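Local coordinates for protein hypoxanthine-guanine phosphoribosyltransferase (Thermus thermophilus, PDB 3ACD) that probably salvages purines, joining hypoxanthine or guanine to 5-phospho-alpha-D-ribose 1-diphosphate to give IMP or GMP and diphosphate, with magnesium as cofactor, at residues T38-C43 and P62-F67. Residues are numbered along the deposited sequence; the frame is centred on the assembly and turned at random.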
loop_
_atom_site.group_PDB
_atom_site.type_symbol
_atom_site.label_atom_id
_atom_site.label_comp_id
_atom_site.label_asym_id
_atom_site.label_seq_id
_atom_site.Cartn_x
_atom_site.Cartn_y
_atom_site.Cartn_z
ATOM N N THR A 38 14.907 10.110 11.386
ATOM C CA THR A 38 14.612 8.933 10.574
ATOM C C THR A 38 13.306 8.376 11.122
ATOM O O THR A 38 13.297 7.491 11.979
ATOM C CB THR A 38 15.722 7.863 10.691
ATOM O OG1 THR A 38 15.746 7.333 12.021
ATOM C CG2 THR A 38 17.074 8.470 10.378
ATOM N N PRO A 39 12.176 8.898 10.633
ATOM C CA PRO A 39 10.876 8.435 11.108
ATOM C C PRO A 39 10.532 7.005 10.731
ATOM O O PRO A 39 11.112 6.420 9.813
ATOM C CB PRO A 39 9.913 9.447 10.498
ATOM C CG PRO A 39 10.559 9.760 9.200
ATOM C CD PRO A 39 12.019 9.908 9.570
ATOM N N HIS A 40 9.587 6.453 11.477
ATOM C CA HIS A 40 9.092 5.107 11.260
ATOM C C HIS A 40 7.598 5.276 11.027
ATOM O O HIS A 40 6.858 5.615 11.949
ATOM C CB HIS A 40 9.337 4.252 12.504
ATOM C CG HIS A 40 8.843 2.846 12.376
ATOM N ND1 HIS A 40 9.281 1.990 11.389
ATOM C CD2 HIS A 40 7.953 2.143 13.117
ATOM C CE1 HIS A 40 8.684 0.820 11.526
ATOM N NE2 HIS A 40 7.872 0.888 12.567
ATOM N N LEU A 41 7.159 5.058 9.793
ATOM C CA LEU A 41 5.748 5.209 9.460
ATOM C C LEU A 41 4.987 3.893 9.558
ATOM O O LEU A 41 5.368 2.892 8.955
ATOM C CB LEU A 41 5.587 5.793 8.052
ATOM C CG LEU A 41 5.953 7.268 7.857
ATOM C CD1 LEU A 41 7.432 7.479 8.131
ATOM C CD2 LEU A 41 5.617 7.691 6.436
ATOM N N ILE A 42 3.905 3.904 10.330
ATOM C CA ILE A 42 3.090 2.711 10.503
ATOM C C ILE A 42 1.756 2.877 9.786
ATOM O O ILE A 42 0.924 3.698 10.176
ATOM C CB ILE A 42 2.826 2.438 11.992
ATOM C CG1 ILE A 42 4.161 2.263 12.723
ATOM C CG2 ILE A 42 1.934 1.206 12.148
ATOM C CD1 ILE A 42 4.021 2.007 14.210
ATOM N N CYS A 43 1.569 2.093 8.731
ATOM C CA CYS A 43 0.350 2.131 7.942
ATOM C C CYS A 43 -0.742 1.266 8.561
ATOM O O CYS A 43 -0.542 0.074 8.801
ATOM C CB CYS A 43 0.635 1.647 6.520
ATOM S SG CYS A 43 -0.847 1.464 5.491
ATOM N N PRO A 62 15.349 9.496 5.169
ATOM C CA PRO A 62 15.577 8.061 5.358
ATOM C C PRO A 62 14.504 7.645 6.358
ATOM O O PRO A 62 14.325 8.297 7.387
ATOM C CB PRO A 62 16.979 8.013 5.952
ATOM C CG PRO A 62 17.026 9.271 6.773
ATOM C CD PRO A 62 16.390 10.290 5.847
ATOM N N LEU A 63 13.771 6.584 6.055
ATOM C CA LEU A 63 12.712 6.156 6.955
ATOM C C LEU A 63 12.402 4.681 6.805
ATOM O O LEU A 63 12.753 4.065 5.798
ATOM C CB LEU A 63 11.451 6.988 6.689
ATOM C CG LEU A 63 10.893 7.004 5.258
ATOM C CD1 LEU A 63 10.085 5.739 4.988
ATOM C CD2 LEU A 63 9.998 8.230 5.080
ATOM N N THR A 64 11.752 4.123 7.822
ATOM C CA THR A 64 11.363 2.720 7.814
ATOM C C THR A 64 9.844 2.662 7.887
ATOM O O THR A 64 9.188 3.669 8.173
ATOM C CB THR A 64 11.971 1.947 9.009
ATOM O OG1 THR A 64 11.590 2.576 10.238
ATOM C CG2 THR A 64 13.489 1.923 8.905
ATOM N N MET A 65 9.283 1.484 7.637
ATOM C CA MET A 65 7.836 1.329 7.646
ATOM C C MET A 65 7.399 0.009 8.252
ATOM O O MET A 65 8.180 -0.938 8.361
ATOM C CB MET A 65 7.288 1.371 6.211
ATOM C CG MET A 65 7.761 2.528 5.336
ATOM S SD MET A 65 7.149 2.300 3.632
ATOM C CE MET A 65 8.112 3.550 2.742
ATOM N N ASP A 66 6.130 -0.042 8.632
ATOM C CA ASP A 66 5.533 -1.254 9.155
ATOM C C ASP A 66 4.040 -1.157 8.856
ATOM O O ASP A 66 3.531 -0.081 8.518
ATOM C CB ASP A 66 5.777 -1.407 10.661
ATOM C CG ASP A 66 5.831 -2.862 11.088
ATOM O OD1 ASP A 66 5.443 -3.729 10.275
ATOM O OD2 ASP A 66 6.254 -3.146 12.229
ATOM N N PHE A 67 3.350 -2.285 8.965
ATOM C CA PHE A 67 1.921 -2.344 8.693
ATOM C C PHE A 67 1.213 -3.061 9.831
ATOM O O PHE A 67 1.717 -4.053 10.359
ATOM C CB PHE A 67 1.679 -3.092 7.379
ATOM C CG PHE A 67 2.239 -2.393 6.175
ATOM C CD1 PHE A 67 1.433 -1.574 5.392
ATOM C CD2 PHE A 67 3.585 -2.516 5.848
ATOM C CE1 PHE A 67 1.957 -0.885 4.301
ATOM C CE2 PHE A 67 4.122 -1.831 4.758
ATOM C CZ PHE A 67 3.306 -1.013 3.985
HETATM O O HOH W 1 6.748 -1.255 13.921
#
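His40 leans across the sheet face it shares with Thr64 and Asp66, its ring filling the hollow between their side chains, with His40 CE1 set obliquely against Met65 C at 3.6 Å. CG, anti to the backbone N (chi1 179°), carries the ring toward the neighbouring strand, where His40 ND1 and Thr64 OG1 share a short hydrogen bond of 2.6 Å at the ring edge, near its plane. His40 NE2 passes 3.6 Å from Asp66 CB; ring and carboxylate planes stand 60° apart, and a water bridges NE2 to Asp66 OD2. An alanine here would probably leave a gap between Thr64 and Asp66 and deprive Thr64 OG1 and the bridging water of a partner. On the other face, Leu41 CD1 meets Leu63 CD2 at 4.1 Å, and helix 49-56 packs over Leu41, Cys43 and Met65. Farther along, Cys43 sets CB 3.5 Å from Phe67 CD1, and Cys43 SG makes an oblique sulfur-aromatic contact, 4.8 Å from the ring centroid of Phe67; Phe49 of the second subunit stacks edge-to-face with Phe67. At the loop end, Pro39 CG sits on Leu63 CB. Parallel backbone hydrogen bonds join the segments: Thr64 N to Pro39 O, Leu41 N to Thr64 O, Asp66 N to Leu41 O and Cys43 N to Asp66 O. Strands 40-45 and 64-70 belong to a beta-alpha-beta unit of the phosphoribosyltransferase fold. Arg96 reaches Thr64 OG1. Asp66 OD2 also accepts from Arg90 N and Leu91 N, while OD1 takes Phe67 N; these N-H groups probably stabilise the buried carboxylate's charge.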